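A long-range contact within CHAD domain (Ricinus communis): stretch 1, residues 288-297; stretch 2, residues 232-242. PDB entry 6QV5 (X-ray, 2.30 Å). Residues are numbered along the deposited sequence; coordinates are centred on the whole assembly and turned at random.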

# COMPACT_ATOMS: atom_id res chain seq x y z
N ALA A 288 -6.19 -19.92 9.08
CA ALA A 288 -7.24 -19.46 8.17
C ALA A 288 -6.62 -18.92 6.87
O ALA A 288 -7.21 -19.09 5.80
CB ALA A 288 -8.07 -18.37 8.83
N ILE A 289 -5.42 -18.30 6.97
CA ILE A 289 -4.64 -17.76 5.85
C ILE A 289 -4.15 -18.93 4.97
O ILE A 289 -4.36 -18.90 3.75
CB ILE A 289 -3.48 -16.84 6.36
CG1 ILE A 289 -4.03 -15.48 6.85
CG2 ILE A 289 -2.39 -16.64 5.30
CD1 ILE A 289 -3.14 -14.75 7.87
N ARG A 290 -3.53 -19.95 5.60
CA ARG A 290 -3.01 -21.16 4.95
C ARG A 290 -4.12 -21.90 4.20
O ARG A 290 -3.91 -22.28 3.05
CB ARG A 290 -2.35 -22.09 5.99
CG ARG A 290 -0.95 -21.64 6.42
CD ARG A 290 -0.67 -22.05 7.85
NE ARG A 290 0.67 -21.66 8.29
CZ ARG A 290 1.12 -21.77 9.54
NH1 ARG A 290 0.33 -22.26 10.49
NH2 ARG A 290 2.35 -21.39 9.84
N ALA A 291 -5.31 -22.03 4.82
CA ALA A 291 -6.49 -22.68 4.22
C ALA A 291 -7.08 -21.86 3.06
O ALA A 291 -7.71 -22.43 2.16
CB ALA A 291 -7.54 -22.93 5.29
N GLY A 292 -6.89 -20.55 3.10
CA GLY A 292 -7.37 -19.64 2.07
C GLY A 292 -6.48 -19.59 0.84
O GLY A 292 -6.96 -19.26 -0.25
N LEU A 293 -5.18 -19.93 1.00
CA LEU A 293 -4.19 -19.92 -0.08
C LEU A 293 -3.72 -21.31 -0.57
O LEU A 293 -3.04 -21.37 -1.59
CB LEU A 293 -2.96 -19.06 0.31
CG LEU A 293 -3.19 -17.63 0.83
CD1 LEU A 293 -1.97 -17.12 1.56
CD2 LEU A 293 -3.54 -16.66 -0.28
N HIS A 294 -4.06 -22.40 0.16
CA HIS A 294 -3.64 -23.77 -0.19
C HIS A 294 -4.19 -24.28 -1.53
O HIS A 294 -3.56 -25.13 -2.16
CB HIS A 294 -3.95 -24.76 0.94
CG HIS A 294 -5.30 -25.40 0.86
ND1 HIS A 294 -6.44 -24.72 1.24
CD2 HIS A 294 -5.66 -26.64 0.43
CE1 HIS A 294 -7.45 -25.56 1.04
NE2 HIS A 294 -7.02 -26.72 0.55
N ALA A 295 -5.38 -23.79 -1.94
CA ALA A 295 -6.06 -24.20 -3.17
C ALA A 295 -5.71 -23.35 -4.39
O ALA A 295 -5.93 -23.80 -5.52
CB ALA A 295 -7.57 -24.19 -2.94
N LEU A 296 -5.18 -22.13 -4.17
CA LEU A 296 -4.84 -21.18 -5.23
C LEU A 296 -3.83 -21.68 -6.25
O LEU A 296 -2.76 -22.18 -5.90
CB LEU A 296 -4.37 -19.83 -4.66
CG LEU A 296 -5.43 -18.87 -4.10
CD1 LEU A 296 -4.79 -17.58 -3.66
CD2 LEU A 296 -6.51 -18.56 -5.13
N ARG A 297 -4.19 -21.52 -7.52
CA ARG A 297 -3.38 -21.87 -8.69
C ARG A 297 -3.11 -20.57 -9.44
O ARG A 297 -3.99 -19.69 -9.46
CB ARG A 297 -4.11 -22.86 -9.60
CG ARG A 297 -4.33 -24.24 -8.98
CD ARG A 297 -5.22 -25.12 -9.84
NE ARG A 297 -4.46 -25.79 -10.90
CZ ARG A 297 -5.00 -26.30 -12.00
NH1 ARG A 297 -6.31 -26.20 -12.22
NH2 ARG A 297 -4.24 -26.90 -12.91
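Stretch 2, residues 232-242: KALAATQEELG

Stretch 2 packs on stretch 1 as a nearly antiparallel helix in a small, mainly apolar contact that buries 341 Å² over both sides and contains no hydrogen bond between the stretches. Residues 232-242 are helical throughout, within a helix that extends beyond both ends of the stretch; their axis runs at 168° to that of helix 288-293, with a closest approach of 9.8 Å. Because the directions oppose, the later residues of stretch 2 lie beside the start of stretch 1, and Ala233 lies near Gly292 and Leu296. Two CA pairs mark the register, Ile289 CA to Thr237 CA at 5.8 Å and Gly292 CA to Ala233 CA at 6.1 Å. Ala233, Thr237 and Glu240 point their CA-to-CB bonds toward stretch 1, at the three- and four-residue spacing that keeps side chains on one helical face. Ile289 has the largest covered area: its CG2 lies 3.7 Å from Thr237 CG2, while its CD1 reaches 3.8 Å from both Glu240 CG and Leu241 CG, so the glutamate contributes aliphatic carbon here. Gly292 makes its contact through the backbone, Gly292 O standing 3.7 Å from Ala233 CB. Leu293 leaves its backbone sideways, yet its CD2 comes to 3.6 Å from Thr237 OG1 and 4.4 Å from Leu234 CD1. That hydroxyl is satisfied within its own helix, Thr237 OG1 donating to Ala233 O at 2.8 Å, and so can sit beside a methyl group without needing a polar partner across the contact. Beyond the helix, Leu296 belongs to a loop and closes this end of the patch, its CD1 lying 3.8 Å from Ala233 CB and 3.8 Å from Leu234 CD1. Lys232, Ala235, Ala236, Gln238 and Glu239 make no contact with stretch 1.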

# COMPACT_ATOMS: atom_id res chain seq x y z
N LYS A 232 -9.90 -12.30 -4.58
CA LYS A 232 -10.76 -12.43 -3.40
C LYS A 232 -10.00 -13.08 -2.25
O LYS A 232 -10.07 -12.59 -1.12
CB LYS A 232 -12.03 -13.23 -3.75
CG LYS A 232 -13.11 -13.20 -2.67
CD LYS A 232 -14.21 -14.21 -2.96
CE LYS A 232 -15.23 -14.27 -1.86
NZ LYS A 232 -16.29 -15.28 -2.14
N ALA A 233 -9.26 -14.18 -2.54
CA ALA A 233 -8.45 -14.91 -1.57
C ALA A 233 -7.24 -14.08 -1.11
O ALA A 233 -6.81 -14.21 0.03
CB ALA A 233 -7.98 -16.23 -2.16
N LEU A 234 -6.72 -13.22 -2.01
CA LEU A 234 -5.60 -12.33 -1.72
C LEU A 234 -6.05 -11.18 -0.83
O LEU A 234 -5.44 -10.95 0.21
CB LEU A 234 -4.95 -11.83 -3.02
CG LEU A 234 -3.59 -12.43 -3.39
CD1 LEU A 234 -3.70 -13.91 -3.74
CD2 LEU A 234 -2.98 -11.69 -4.56
N ALA A 235 -7.16 -10.50 -1.20
CA ALA A 235 -7.74 -9.38 -0.43
C ALA A 235 -8.11 -9.78 1.00
O ALA A 235 -7.93 -8.97 1.92
CB ALA A 235 -8.95 -8.81 -1.15
N ALA A 236 -8.59 -11.03 1.20
CA ALA A 236 -8.96 -11.58 2.50
C ALA A 236 -7.72 -11.80 3.39
O ALA A 236 -7.79 -11.55 4.59
CB ALA A 236 -9.71 -12.89 2.32
N THR A 237 -6.60 -12.24 2.78
CA THR A 237 -5.32 -12.47 3.45
C THR A 237 -4.70 -11.12 3.87
O THR A 237 -4.18 -11.01 4.99
CB THR A 237 -4.39 -13.30 2.54
OG1 THR A 237 -5.06 -14.49 2.14
CG2 THR A 237 -3.07 -13.66 3.20
N GLN A 238 -4.78 -10.10 2.98
CA GLN A 238 -4.28 -8.74 3.21
C GLN A 238 -5.04 -8.07 4.36
O GLN A 238 -4.42 -7.40 5.19
CB GLN A 238 -4.43 -7.91 1.92
CG GLN A 238 -3.59 -6.63 1.90
CD GLN A 238 -3.97 -5.70 0.76
OE1 GLN A 238 -4.12 -6.11 -0.40
NE2 GLN A 238 -4.12 -4.42 1.08
N GLU A 239 -6.37 -8.27 4.42
CA GLU A 239 -7.28 -7.75 5.44
C GLU A 239 -6.93 -8.32 6.83
O GLU A 239 -6.95 -7.58 7.81
CB GLU A 239 -8.73 -8.08 5.06
CG GLU A 239 -9.79 -7.37 5.89
CD GLU A 239 -11.18 -7.97 5.75
OE1 GLU A 239 -11.80 -7.77 4.68
OE2 GLU A 239 -11.64 -8.64 6.70
N GLU A 240 -6.60 -9.63 6.89
CA GLU A 240 -6.26 -10.33 8.12
C GLU A 240 -4.89 -9.92 8.67
O GLU A 240 -4.80 -9.55 9.85
CB GLU A 240 -6.38 -11.86 7.94
CG GLU A 240 -6.06 -12.70 9.18
CD GLU A 240 -6.85 -12.43 10.46
OE1 GLU A 240 -8.04 -12.05 10.37
OE2 GLU A 240 -6.27 -12.61 11.55
N LEU A 241 -3.83 -9.98 7.83
CA LEU A 241 -2.47 -9.60 8.23
C LEU A 241 -2.34 -8.09 8.49
O LEU A 241 -1.53 -7.68 9.33
CB LEU A 241 -1.43 -10.06 7.20
CG LEU A 241 -1.19 -11.57 7.08
CD1 LEU A 241 -0.65 -11.93 5.72
CD2 LEU A 241 -0.27 -12.09 8.18
N GLY A 242 -3.15 -7.29 7.78
CA GLY A 242 -3.20 -5.84 7.92
C GLY A 242 -3.82 -5.40 9.23
O GLY A 242 -3.41 -4.38 9.79